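Local coordinates for protein cytochrome c (Hydrogenophilus thermoluteolus, PDB 2D0S) that probably carries electrons by way of the iron of a covalently bound heme c, at residues 14-19 with 23-28; 42-47 with 66-71; 11-14 with 20-23. All coordinates share one frame; numbering follows the deposited sequence.

All three contacts touch the same heme c, interactions 1 and 3 from the side of H14 and interaction 2 from the opposite side of the chain's centre. Interactions 1 and 3 share H14 and P23, and their centres lie about 7 Å apart; they touch where Y25 CE1 meets M11 SD at 3.9 Å. Interaction 3 ties the heme-binding motif to the loop at 20-23, and interaction 1 carries that loop into helix 25-31, so together they position the histidine ligand of the iron. Interaction 2 has its centre about 16 Å from that of interaction 1 and 15 Å from that of interaction 3. There two helices pack together and meet the heme and its propionates.

Interaction 1: residues 14-19 with 23-28; sequences HAIDKK and PSYKDV. With HEC (heme c), chain B.
A15 and I16 offer their carbonyls to the start of helix 25-31: Y25 N donates to A15 O at 3.0 Å, and K26 N to I16 O at 3.1 Å. Amides in the first turn of a helix have no carbonyl of their own helix to bind, and here the loop 14-19 provides acceptors for two of them. S24, at the N-cap, serves a third. With chi1 at 84°, S24 OG stands between its backbone N and carbonyl carbon, where it accepts from D27 N at 3.0 Å; a water at OG also reaches D17 O, the latter bond weak. S24 CB rests against K18 O, and the first carbons of K26 lie along I16 O, a use for lysine's aliphatic part while its amine leads away.

H14 carries the side-chain contact. Its ND1 donates to P23 O at 2.6 Å, nearly straight at 172°, with the oxygen in the imidazole plane, while NE2 binds the heme iron at 2.0 Å. M57 SD is the other axial ligand. H14 CB sits over the face of the Y25 ring, 3.4 Å from Y25 CZ, a CH-pi contact; the two rings are inclined by only 20° but slid apart, so they barely overlap. A broad aromatic suits this place, since Y25 also reaches C10, V75 and L78.

Gripped at both nitrogens, the imidazole has its rotation fixed. The short in-plane bond to a backbone carbonyl would probably polarise the ring and make NE2 a more electron-rich ligand for the iron.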
loop_
_atom_site.group_PDB
_atom_site.type_symbol
_atom_site.label_atom_id
_atom_site.label_comp_id
_atom_site.label_asym_id
_atom_site.label_seq_id
_atom_site.Cartn_x
_atom_site.Cartn_y
_atom_site.Cartn_z
ATOM N N HIS A 14 -7.243 -3.936 -1.522
ATOM C CA HIS A 14 -7.021 -3.426 -0.177
ATOM C C HIS A 14 -8.244 -2.600 0.197
ATOM O O HIS A 14 -8.715 -1.801 -0.609
ATOM C CB HIS A 14 -5.801 -2.453 -0.106
ATOM C CG HIS A 14 -4.470 -3.093 -0.335
ATOM N ND1 HIS A 14 -3.792 -3.773 0.657
ATOM C CD2 HIS A 14 -3.615 -3.017 -1.387
ATOM C CE1 HIS A 14 -2.610 -4.156 0.202
ATOM N NE2 HIS A 14 -2.484 -3.734 -1.048
ATOM N N ALA A 15 -8.630 -2.658 1.460
ATOM C CA ALA A 15 -9.637 -1.774 1.997
ATOM C C ALA A 15 -9.100 -1.143 3.264
ATOM O O ALA A 15 -8.165 -1.636 3.856
ATOM C CB ALA A 15 -10.946 -2.563 2.298
ATOM N N ILE A 16 -9.727 -0.069 3.697
ATOM C CA ILE A 16 -9.330 0.612 4.924
ATOM C C ILE A 16 -9.424 -0.326 6.150
ATOM O O ILE A 16 -8.460 -0.466 6.888
ATOM C CB ILE A 16 -10.111 1.940 5.103
ATOM C CG1 ILE A 16 -9.794 2.883 3.925
ATOM C CG2 ILE A 16 -9.802 2.619 6.474
ATOM C CD1 ILE A 16 -10.341 4.257 4.095
ATOM N N ASP A 17 -10.622 -0.834 6.401
ATOM C CA ASP A 17 -10.926 -1.634 7.586
ATOM C C ASP A 17 -11.131 -3.160 7.529
ATOM O O ASP A 17 -11.418 -3.772 8.541
ATOM C CB ASP A 17 -12.203 -0.946 8.123
ATOM C CG ASP A 17 -12.984 -0.167 7.004
ATOM O OD1 ASP A 17 -13.055 1.108 7.107
ATOM O OD2 ASP A 17 -13.428 -0.809 5.973
ATOM N N LYS A 18 -10.920 -3.766 6.360
ATOM C CA LYS A 18 -11.046 -5.229 6.256
ATOM C C LYS A 18 -10.067 -5.798 5.248
ATOM O O LYS A 18 -9.476 -5.047 4.443
ATOM C CB LYS A 18 -12.452 -5.746 5.977
ATOM C CG LYS A 18 -13.195 -4.976 4.956
ATOM C CD LYS A 18 -14.564 -4.573 5.502
ATOM C CE LYS A 18 -15.537 -5.732 5.406
ATOM N NZ LYS A 18 -15.393 -6.453 4.080
ATOM N N LYS A 19 -9.815 -7.110 5.362
ATOM C CA LYS A 19 -8.887 -7.775 4.454
ATOM C C LYS A 19 -9.562 -8.331 3.199
ATOM O O LYS A 19 -10.683 -8.771 3.224
ATOM C CB LYS A 19 -8.002 -8.836 5.154
ATOM C CG LYS A 19 -8.693 -9.591 6.229
ATOM C CD LYS A 19 -8.534 -11.132 6.079
ATOM C CE LYS A 19 -9.824 -11.856 6.588
ATOM N NZ LYS A 19 -9.561 -13.160 7.277
ATOM N N PRO A 23 -3.403 -6.831 2.792
ATOM C CA PRO A 23 -3.794 -6.402 4.133
ATOM C C PRO A 23 -4.640 -5.122 4.085
ATOM O O PRO A 23 -4.494 -4.279 3.160
ATOM C CB PRO A 23 -2.440 -6.155 4.831
ATOM C CG PRO A 23 -1.492 -5.857 3.700
ATOM C CD PRO A 23 -1.940 -6.823 2.620
ATOM N N SER A 24 -5.403 -4.943 5.156
ATOM C CA SER A 24 -6.158 -3.721 5.329
ATOM C C SER A 24 -5.105 -2.634 5.522
ATOM O O SER A 24 -4.002 -2.903 6.016
ATOM C CB SER A 24 -7.073 -3.835 6.570
ATOM O OG SER A 24 -6.408 -3.521 7.771
ATOM N N TYR A 25 -5.475 -1.403 5.177
ATOM C CA TYR A 25 -4.606 -0.257 5.347
ATOM C C TYR A 25 -4.437 0.044 6.829
ATOM O O TYR A 25 -3.417 0.517 7.228
ATOM C CB TYR A 25 -5.175 0.958 4.628
ATOM C CG TYR A 25 -4.995 0.888 3.131
ATOM C CD1 TYR A 25 -5.975 1.364 2.284
ATOM C CD2 TYR A 25 -3.873 0.274 2.570
ATOM C CE1 TYR A 25 -5.846 1.269 0.930
ATOM C CE2 TYR A 25 -3.688 0.249 1.200
ATOM C CZ TYR A 25 -4.691 0.754 0.395
ATOM O OH TYR A 25 -4.590 0.705 -0.958
ATOM N N LYS A 26 -5.437 -0.274 7.639
ATOM C CA LYS A 26 -5.329 -0.073 9.091
ATOM C C LYS A 26 -4.280 -1.012 9.722
ATOM O O LYS A 26 -3.552 -0.608 10.605
ATOM C CB LYS A 26 -6.696 -0.256 9.778
ATOM C CG LYS A 26 -7.600 0.976 9.796
ATOM C CD LYS A 26 -8.836 0.693 10.698
ATOM C CE LYS A 26 -9.623 1.966 11.064
ATOM N NZ LYS A 26 -8.892 2.858 12.035
ATOM N N ASP A 27 -4.155 -2.223 9.167
ATOM C CA ASP A 27 -3.113 -3.185 9.624
ATOM C C ASP A 27 -1.720 -2.738 9.152
ATOM O O ASP A 27 -0.715 -2.918 9.872
ATOM C CB ASP A 27 -3.382 -4.598 9.060
ATOM C CG ASP A 27 -4.212 -5.483 10.006
ATOM O OD1 ASP A 27 -4.381 -6.681 9.665
ATOM O OD2 ASP A 27 -4.724 -4.994 11.053
ATOM N N VAL A 28 -1.685 -2.108 7.972
ATOM C CA VAL A 28 -0.412 -1.595 7.447
ATOM C C VAL A 28 0.024 -0.458 8.368
ATOM O O VAL A 28 1.140 -0.479 8.852
ATOM C CB VAL A 28 -0.473 -1.124 5.962
ATOM C CG1 VAL A 28 0.867 -0.319 5.570
ATOM C CG2 VAL A 28 -0.665 -2.353 5.004
HETATM FE FE HEC B . -0.831 -3.812 -2.191
HETATM C CHA HEC B . 0.904 -5.382 0.323
HETATM C CHB HEC B . -0.119 -0.779 -0.892
HETATM C CHC HEC B . -2.090 -2.372 -5.022
HETATM C CHD HEC B . -2.060 -6.890 -3.219
HETATM N NA HEC B . 0.154 -3.203 -0.620
HETATM C C1A HEC B . 0.815 -4.005 0.327
HETATM C C2A HEC B . 1.427 -3.145 1.312
HETATM C C3A HEC B . 1.113 -1.866 1.013
HETATM C C4A HEC B . 0.327 -1.879 -0.221
HETATM C CMA HEC B . 1.555 -0.583 1.784
HETATM C CAA HEC B . 2.241 -3.647 2.543
HETATM C CBA HEC B . 3.667 -3.903 2.056
HETATM C CGA HEC B . 4.471 -4.683 3.059
HETATM O O1A HEC B . 4.073 -4.768 4.242
HETATM O O2A HEC B . 5.539 -5.189 2.672
HETATM N NB HEC B . -1.051 -1.944 -2.861
HETATM C C1B HEC B . -0.670 -0.815 -2.166
HETATM C C2B HEC B . -0.859 0.323 -3.025
HETATM C C3B HEC B . -1.430 -0.107 -4.164
HETATM C C4B HEC B . -1.510 -1.551 -4.088
HETATM C CMB HEC B . -0.616 1.772 -2.552
HETATM C CAB HEC B . -1.941 0.729 -5.386
HETATM C CBB HEC B . -0.826 1.628 -5.971
HETATM N NC HEC B . -1.874 -4.495 -3.767
HETATM C C1C HEC B . -2.319 -3.718 -4.845
HETATM C C2C HEC B . -3.117 -4.541 -5.722
HETATM C C3C HEC B . -2.935 -5.837 -5.319
HETATM C C4C HEC B . -2.275 -5.789 -4.028
HETATM C CMC HEC B . -3.543 -4.043 -7.120
HETATM C CAC HEC B . -3.560 -7.184 -5.851
HETATM C CBC HEC B . -3.804 -7.327 -7.359
HETATM N ND HEC B . -0.575 -5.882 -1.558
HETATM C C1D HEC B . -1.160 -6.970 -2.181
HETATM C C2D HEC B . -0.756 -8.174 -1.496
HETATM C C3D HEC B . 0.134 -7.690 -0.377
HETATM C C4D HEC B . 0.184 -6.253 -0.489
HETATM C CMD HEC B . -1.156 -9.613 -1.861
HETATM C CAD HEC B . 0.915 -8.523 0.628
HETATM C CBD HEC B . 2.320 -8.662 0.074
HETATM C CGD HEC B . 3.121 -9.474 1.079
HETATM O O1D HEC B . 2.521 -10.413 1.649
HETATM O O2D HEC B . 4.344 -9.175 1.306
HETATM O O HOH W 1 -8.381 -4.356 9.614
#

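Interaction 2: residues 42-47 with 66-71; sequences EKVKKG and ADIEKI. With HEC (heme c), chain B.
V44 of helix 37-46 meets I68 of helix 65-75 in the helical cytochrome c fold, beside the heme. The backbones stay apart, V44 CA and I68 CA being 7.4 Å from each other, and branched apolar side chains bridge the space. The tight part is small: V44 CB and I68 CG2 touch at 3.8 Å as the two side chains slide past one another in opposite directions, and I68 CD1 brushes the backbone of K45. With CG1 anti to the backbone N (chi1 176°) and CG2 anti to the carbonyl carbon, valine can serve two surfaces. V44 CG1 faces both I68 and the heme atom CBB, while V44 CG2 lies 3.8 Å from HEC CHB. Nearly a turn further along helix 65-75, I71 CG2 comes within 3.5 Å of HEC CMB.

The other side is polar and looser, and no hydrogen bond joins the two segments. K45 NZ forms a salt bridge to E42 OE2 at 2.8 Å and another to E65, and K46 NZ makes a long pair with the same E42 OE2. Toward the heme, by contrast, K43 bends at chi2 (57°) and again at chi4, and its length reaches both propionates: NZ donates to HEC O2D at 2.7 Å and to HEC O2A at 2.9 Å.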
loop_
_atom_site.group_PDB
_atom_site.type_symbol
_atom_site.label_atom_id
_atom_site.label_comp_id
_atom_site.label_asym_id
_atom_site.label_seq_id
_atom_site.Cartn_x
_atom_site.Cartn_y
_atom_site.Cartn_z
ATOM N N GLU A 42 9.067 1.269 -2.338
ATOM C CA GLU A 42 9.759 0.268 -3.190
ATOM C C GLU A 42 8.935 -1.031 -3.353
ATOM O O GLU A 42 8.863 -1.608 -4.442
ATOM C CB GLU A 42 11.169 -0.070 -2.648
ATOM C CG GLU A 42 12.324 0.292 -3.597
ATOM C CD GLU A 42 12.192 1.740 -4.192
ATOM O OE1 GLU A 42 12.235 2.746 -3.416
ATOM O OE2 GLU A 42 12.016 1.862 -5.435
ATOM N N LYS A 43 8.326 -1.476 -2.258
ATOM C CA LYS A 43 7.468 -2.665 -2.261
ATOM C C LYS A 43 6.250 -2.515 -3.239
ATOM O O LYS A 43 5.874 -3.444 -3.929
ATOM C CB LYS A 43 7.000 -2.958 -0.815
ATOM C CG LYS A 43 6.064 -4.158 -0.664
ATOM C CD LYS A 43 6.688 -5.455 -1.215
ATOM C CE LYS A 43 5.778 -6.656 -0.940
ATOM N NZ LYS A 43 5.855 -7.123 0.520
ATOM N N VAL A 44 5.628 -1.359 -3.263
ATOM C CA VAL A 44 4.480 -1.148 -4.119
ATOM C C VAL A 44 4.994 -1.141 -5.567
ATOM O O VAL A 44 4.427 -1.816 -6.450
ATOM C CB VAL A 44 3.773 0.172 -3.794
ATOM C CG1 VAL A 44 2.612 0.419 -4.774
ATOM C CG2 VAL A 44 3.299 0.184 -2.301
ATOM N N LYS A 45 6.082 -0.403 -5.794
ATOM C CA LYS A 45 6.684 -0.280 -7.093
ATOM C C LYS A 45 7.136 -1.643 -7.684
ATOM O O LYS A 45 6.696 -2.020 -8.771
ATOM C CB LYS A 45 7.864 0.696 -7.013
ATOM C CG LYS A 45 8.474 1.049 -8.354
ATOM C CD LYS A 45 9.984 1.425 -8.236
ATOM C CE LYS A 45 10.171 2.792 -7.597
ATOM N NZ LYS A 45 11.586 3.274 -7.759
ATOM N N LYS A 46 8.031 -2.344 -6.957
ATOM C CA LYS A 46 8.577 -3.629 -7.414
ATOM C C LYS A 46 7.707 -4.831 -7.208
ATOM O O LYS A 46 7.920 -5.865 -7.836
ATOM C CB LYS A 46 9.939 -3.872 -6.758
ATOM C CG LYS A 46 11.111 -3.463 -7.628
ATOM C CD LYS A 46 12.311 -2.997 -6.787
ATOM C CE LYS A 46 13.198 -2.026 -7.592
ATOM N NZ LYS A 46 14.141 -1.211 -6.717
ATOM N N GLY A 47 6.702 -4.696 -6.341
ATOM C CA GLY A 47 5.788 -5.782 -6.040
ATOM C C GLY A 47 6.462 -6.745 -5.080
ATOM O O GLY A 47 7.596 -6.535 -4.693
ATOM N N ALA A 66 5.982 9.419 -7.184
ATOM C CA ALA A 66 5.421 10.524 -6.397
ATOM C C ALA A 66 4.014 10.226 -5.943
ATOM O O ALA A 66 3.620 10.603 -4.839
ATOM C CB ALA A 66 5.447 11.781 -7.199
ATOM N N ASP A 67 3.238 9.554 -6.793
ATOM C CA ASP A 67 1.879 9.191 -6.429
ATOM C C ASP A 67 1.862 8.093 -5.439
ATOM O O ASP A 67 1.114 8.162 -4.465
ATOM C CB ASP A 67 1.088 8.768 -7.633
ATOM C CG ASP A 67 0.767 9.938 -8.547
ATOM O OD1 ASP A 67 0.923 11.095 -8.116
ATOM O OD2 ASP A 67 0.319 9.685 -9.674
ATOM N N ILE A 68 2.701 7.077 -5.658
ATOM C CA ILE A 68 2.789 5.996 -4.711
ATOM C C ILE A 68 3.119 6.547 -3.310
ATOM O O ILE A 68 2.472 6.194 -2.333
ATOM C CB ILE A 68 3.848 4.949 -5.119
ATOM C CG1 ILE A 68 3.420 4.256 -6.408
ATOM C CG2 ILE A 68 4.009 3.939 -4.004
ATOM C CD1 ILE A 68 4.494 3.349 -6.999
ATOM N N GLU A 69 4.116 7.424 -3.215
ATOM C CA GLU A 69 4.505 7.947 -1.894
ATOM C C GLU A 69 3.366 8.717 -1.200
ATOM O O GLU A 69 3.133 8.549 -0.025
ATOM C CB GLU A 69 5.746 8.815 -2.002
ATOM C CG GLU A 69 6.274 9.330 -0.665
ATOM C CD GLU A 69 7.349 10.381 -0.856
ATOM O OE1 GLU A 69 7.592 11.156 0.065
ATOM O OE2 GLU A 69 7.876 10.475 -1.961
ATOM N N LYS A 70 2.671 9.554 -1.946
ATOM C CA LYS A 70 1.429 10.161 -1.477
ATOM C C LYS A 70 0.437 9.122 -0.856
ATOM O O LYS A 70 -0.128 9.355 0.207
ATOM C CB LYS A 70 0.764 10.885 -2.653
ATOM C CG LYS A 70 -0.066 12.086 -2.304
ATOM C CD LYS A 70 -0.041 13.135 -3.509
ATOM C CE LYS A 70 -1.035 14.305 -3.303
ATOM N NZ LYS A 70 -2.171 14.003 -2.318
ATOM N N ILE A 71 0.176 8.019 -1.554
ATOM C CA ILE A 71 -0.818 7.059 -1.066
ATOM C C ILE A 71 -0.265 6.443 0.217
ATOM O O ILE A 71 -0.928 6.438 1.251
ATOM C CB ILE A 71 -1.134 5.985 -2.100
ATOM C CG1 ILE A 71 -1.809 6.613 -3.353
ATOM C CG2 ILE A 71 -2.016 4.820 -1.444
ATOM C CD1 ILE A 71 -1.718 5.673 -4.675
HETATM FE FE HEC B . -0.831 -3.812 -2.191
HETATM C CHA HEC B . 0.904 -5.382 0.323
HETATM C CHB HEC B . -0.119 -0.779 -0.892
HETATM C CHC HEC B . -2.090 -2.372 -5.022
HETATM C CHD HEC B . -2.060 -6.890 -3.219
HETATM N NA HEC B . 0.154 -3.203 -0.620
HETATM C C1A HEC B . 0.815 -4.005 0.327
HETATM C C2A HEC B . 1.427 -3.145 1.312
HETATM C C3A HEC B . 1.113 -1.866 1.013
HETATM C C4A HEC B . 0.327 -1.879 -0.221
HETATM C CMA HEC B . 1.555 -0.583 1.784
HETATM C CAA HEC B . 2.241 -3.647 2.543
HETATM C CBA HEC B . 3.667 -3.903 2.056
HETATM C CGA HEC B . 4.471 -4.683 3.059
HETATM O O1A HEC B . 4.073 -4.768 4.242
HETATM O O2A HEC B . 5.539 -5.189 2.672
HETATM N NB HEC B . -1.051 -1.944 -2.861
HETATM C C1B HEC B . -0.670 -0.815 -2.166
HETATM C C2B HEC B . -0.859 0.323 -3.025
HETATM C C3B HEC B . -1.430 -0.107 -4.164
HETATM C C4B HEC B . -1.510 -1.551 -4.088
HETATM C CMB HEC B . -0.616 1.772 -2.552
HETATM C CAB HEC B . -1.941 0.729 -5.386
HETATM C CBB HEC B . -0.826 1.628 -5.971
HETATM N NC HEC B . -1.874 -4.495 -3.767
HETATM C C1C HEC B . -2.319 -3.718 -4.845
HETATM C C2C HEC B . -3.117 -4.541 -5.722
HETATM C C3C HEC B . -2.935 -5.837 -5.319
HETATM C C4C HEC B . -2.275 -5.789 -4.028
HETATM C CMC HEC B . -3.543 -4.043 -7.120
HETATM C CAC HEC B . -3.560 -7.184 -5.851
HETATM C CBC HEC B . -3.804 -7.327 -7.359
HETATM N ND HEC B . -0.575 -5.882 -1.558
HETATM C C1D HEC B . -1.160 -6.970 -2.181
HETATM C C2D HEC B . -0.756 -8.174 -1.496
HETATM C C3D HEC B . 0.134 -7.690 -0.377
HETATM C C4D HEC B . 0.184 -6.253 -0.489
HETATM C CMD HEC B . -1.156 -9.613 -1.861
HETATM C CAD HEC B . 0.915 -8.523 0.628
HETATM C CBD HEC B . 2.320 -8.662 0.074
HETATM C CGD HEC B . 3.121 -9.474 1.079
HETATM O O1D HEC B . 2.521 -10.413 1.649
HETATM O O2D HEC B . 4.344 -9.175 1.306
#

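Interaction 3: residues 11-14 with 20-23; sequences MACH and LVGP. With HEC (heme c), chain B.
Opposite its own carbonyl carbon (chi1 -73°), C13 SG turns to the heme and is covalently bonded to HEC CAC at 2.0 Å, while C13 CB packs against V21 CB. L20 faces residues 11-14, and its first torsion (chi1 -57°) brings CD1 to 3.8 Å from A12 O and close to H14 N, with L20 CB against C13 O. Residues 10-14 form the CXXCH motif of c-type cytochromes, C10 being the other covalent link and H14 the axial ligand.

Between the segments, G22 N donates to C13 O at 2.8 Å. A glycine suits this position because a side chain would run into H14 CE1; without one, G22 CA approaches the heme, 3.8 Å from HEC C2D. P23, whose carbonyl receives H14 ND1, also fills the space next to the imidazole, with P23 CD 3.7 Å from HEC C3D and the ring also touching V28 and W52. Replacing P23 by an alanine removes CG and CD, and a gap would probably open beside the imidazole and over the neighbouring pyrrole edge of the heme, leaving the loop freer to shift.

The cysteine thus plays two parts, its sulfur binding the heme and its carbonyl holding the returning loop. Covalent link, iron ligand and hydrogen-bonded loop are joined in one small unit, which probably limits how far the histidine can move relative to the porphyrin.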
loop_
_atom_site.group_PDB
_atom_site.type_symbol
_atom_site.label_atom_id
_atom_site.label_comp_id
_atom_site.label_asym_id
_atom_site.label_seq_id
_atom_site.Cartn_x
_atom_site.Cartn_y
_atom_site.Cartn_z
ATOM N N MET A 11 -7.612 -0.181 -4.473
ATOM C CA MET A 11 -8.721 -0.611 -3.597
ATOM C C MET A 11 -9.445 -1.769 -4.136
ATOM O O MET A 11 -10.430 -2.201 -3.534
ATOM C CB MET A 11 -9.738 0.476 -3.335
ATOM C CG MET A 11 -9.187 1.852 -3.382
ATOM S SD MET A 11 -8.389 2.294 -1.899
ATOM C CE MET A 11 -9.770 2.405 -0.738
ATOM N N ALA A 12 -8.866 -2.373 -5.178
ATOM C CA ALA A 12 -9.395 -3.622 -5.662
ATOM C C ALA A 12 -8.943 -4.653 -4.666
ATOM O O ALA A 12 -9.630 -5.628 -4.449
ATOM C CB ALA A 12 -8.850 -3.960 -7.062
ATOM N N CYS A 13 -7.696 -4.497 -4.182
ATOM C CA CYS A 13 -7.077 -5.544 -3.359
ATOM C C CYS A 13 -6.952 -5.192 -1.877
ATOM O O CYS A 13 -6.483 -5.999 -1.111
ATOM C CB CYS A 13 -5.697 -5.802 -3.916
ATOM S SG CYS A 13 -5.464 -6.679 -5.494
ATOM N N HIS A 14 -7.243 -3.936 -1.522
ATOM C CA HIS A 14 -7.021 -3.426 -0.177
ATOM C C HIS A 14 -8.244 -2.600 0.197
ATOM O O HIS A 14 -8.715 -1.801 -0.609
ATOM C CB HIS A 14 -5.801 -2.453 -0.106
ATOM C CG HIS A 14 -4.470 -3.093 -0.335
ATOM N ND1 HIS A 14 -3.792 -3.773 0.657
ATOM C CD2 HIS A 14 -3.615 -3.017 -1.387
ATOM C CE1 HIS A 14 -2.610 -4.156 0.202
ATOM N NE2 HIS A 14 -2.484 -3.734 -1.048
ATOM N N LEU A 20 -8.842 -8.225 2.103
ATOM C CA LEU A 20 -9.289 -8.575 0.807
ATOM C C LEU A 20 -8.129 -9.451 0.395
ATOM O O LEU A 20 -7.555 -10.118 1.235
ATOM C CB LEU A 20 -9.445 -7.370 -0.109
ATOM C CG LEU A 20 -10.396 -6.225 0.347
ATOM C CD1 LEU A 20 -10.794 -5.420 -0.845
ATOM C CD2 LEU A 20 -11.679 -6.727 1.057
ATOM N N VAL A 21 -7.658 -9.323 -0.827
ATOM C CA VAL A 21 -6.413 -9.985 -1.191
ATOM C C VAL A 21 -5.188 -9.516 -0.309
ATOM O O VAL A 21 -4.327 -10.344 0.098
ATOM C CB VAL A 21 -6.104 -9.771 -2.652
ATOM C CG1 VAL A 21 -5.110 -10.781 -3.127
ATOM C CG2 VAL A 21 -7.403 -9.856 -3.471
ATOM N N GLY A 22 -5.031 -8.196 -0.144
ATOM C CA GLY A 22 -3.882 -7.674 0.582
ATOM C C GLY A 22 -4.353 -7.229 1.927
ATOM O O GLY A 22 -5.608 -7.203 2.199
ATOM N N PRO A 23 -3.403 -6.831 2.792
ATOM C CA PRO A 23 -3.794 -6.402 4.133
ATOM C C PRO A 23 -4.640 -5.122 4.085
ATOM O O PRO A 23 -4.494 -4.279 3.160
ATOM C CB PRO A 23 -2.440 -6.155 4.831
ATOM C CG PRO A 23 -1.492 -5.857 3.700
ATOM C CD PRO A 23 -1.940 -6.823 2.620
HETATM FE FE HEC B . -0.831 -3.812 -2.191
HETATM C CHA HEC B . 0.904 -5.382 0.323
HETATM C CHB HEC B . -0.119 -0.779 -0.892
HETATM C CHC HEC B . -2.090 -2.372 -5.022
HETATM C CHD HEC B . -2.060 -6.890 -3.219
HETATM N NA HEC B . 0.154 -3.203 -0.620
HETATM C C1A HEC B . 0.815 -4.005 0.327
HETATM C C2A HEC B . 1.427 -3.145 1.312
HETATM C C3A HEC B . 1.113 -1.866 1.013
HETATM C C4A HEC B . 0.327 -1.879 -0.221
HETATM C CMA HEC B . 1.555 -0.583 1.784
HETATM C CAA HEC B . 2.241 -3.647 2.543
HETATM C CBA HEC B . 3.667 -3.903 2.056
HETATM C CGA HEC B . 4.471 -4.683 3.059
HETATM O O1A HEC B . 4.073 -4.768 4.242
HETATM O O2A HEC B . 5.539 -5.189 2.672
HETATM N NB HEC B . -1.051 -1.944 -2.861
HETATM C C1B HEC B . -0.670 -0.815 -2.166
HETATM C C2B HEC B . -0.859 0.323 -3.025
HETATM C C3B HEC B . -1.430 -0.107 -4.164
HETATM C C4B HEC B . -1.510 -1.551 -4.088
HETATM C CMB HEC B . -0.616 1.772 -2.552
HETATM C CAB HEC B . -1.941 0.729 -5.386
HETATM C CBB HEC B . -0.826 1.628 -5.971
HETATM N NC HEC B . -1.874 -4.495 -3.767
HETATM C C1C HEC B . -2.319 -3.718 -4.845
HETATM C C2C HEC B . -3.117 -4.541 -5.722
HETATM C C3C HEC B . -2.935 -5.837 -5.319
HETATM C C4C HEC B . -2.275 -5.789 -4.028
HETATM C CMC HEC B . -3.543 -4.043 -7.120
HETATM C CAC HEC B . -3.560 -7.184 -5.851
HETATM C CBC HEC B . -3.804 -7.327 -7.359
HETATM N ND HEC B . -0.575 -5.882 -1.558
HETATM C C1D HEC B . -1.160 -6.970 -2.181
HETATM C C2D HEC B . -0.756 -8.174 -1.496
HETATM C C3D HEC B . 0.134 -7.690 -0.377
HETATM C C4D HEC B . 0.184 -6.253 -0.489
HETATM C CMD HEC B . -1.156 -9.613 -1.861
HETATM C CAD HEC B . 0.915 -8.523 0.628
HETATM C CBD HEC B . 2.320 -8.662 0.074
HETATM C CGD HEC B . 3.121 -9.474 1.079
HETATM O O1D HEC B . 2.521 -10.413 1.649
HETATM O O2D HEC B . 4.344 -9.175 1.306
#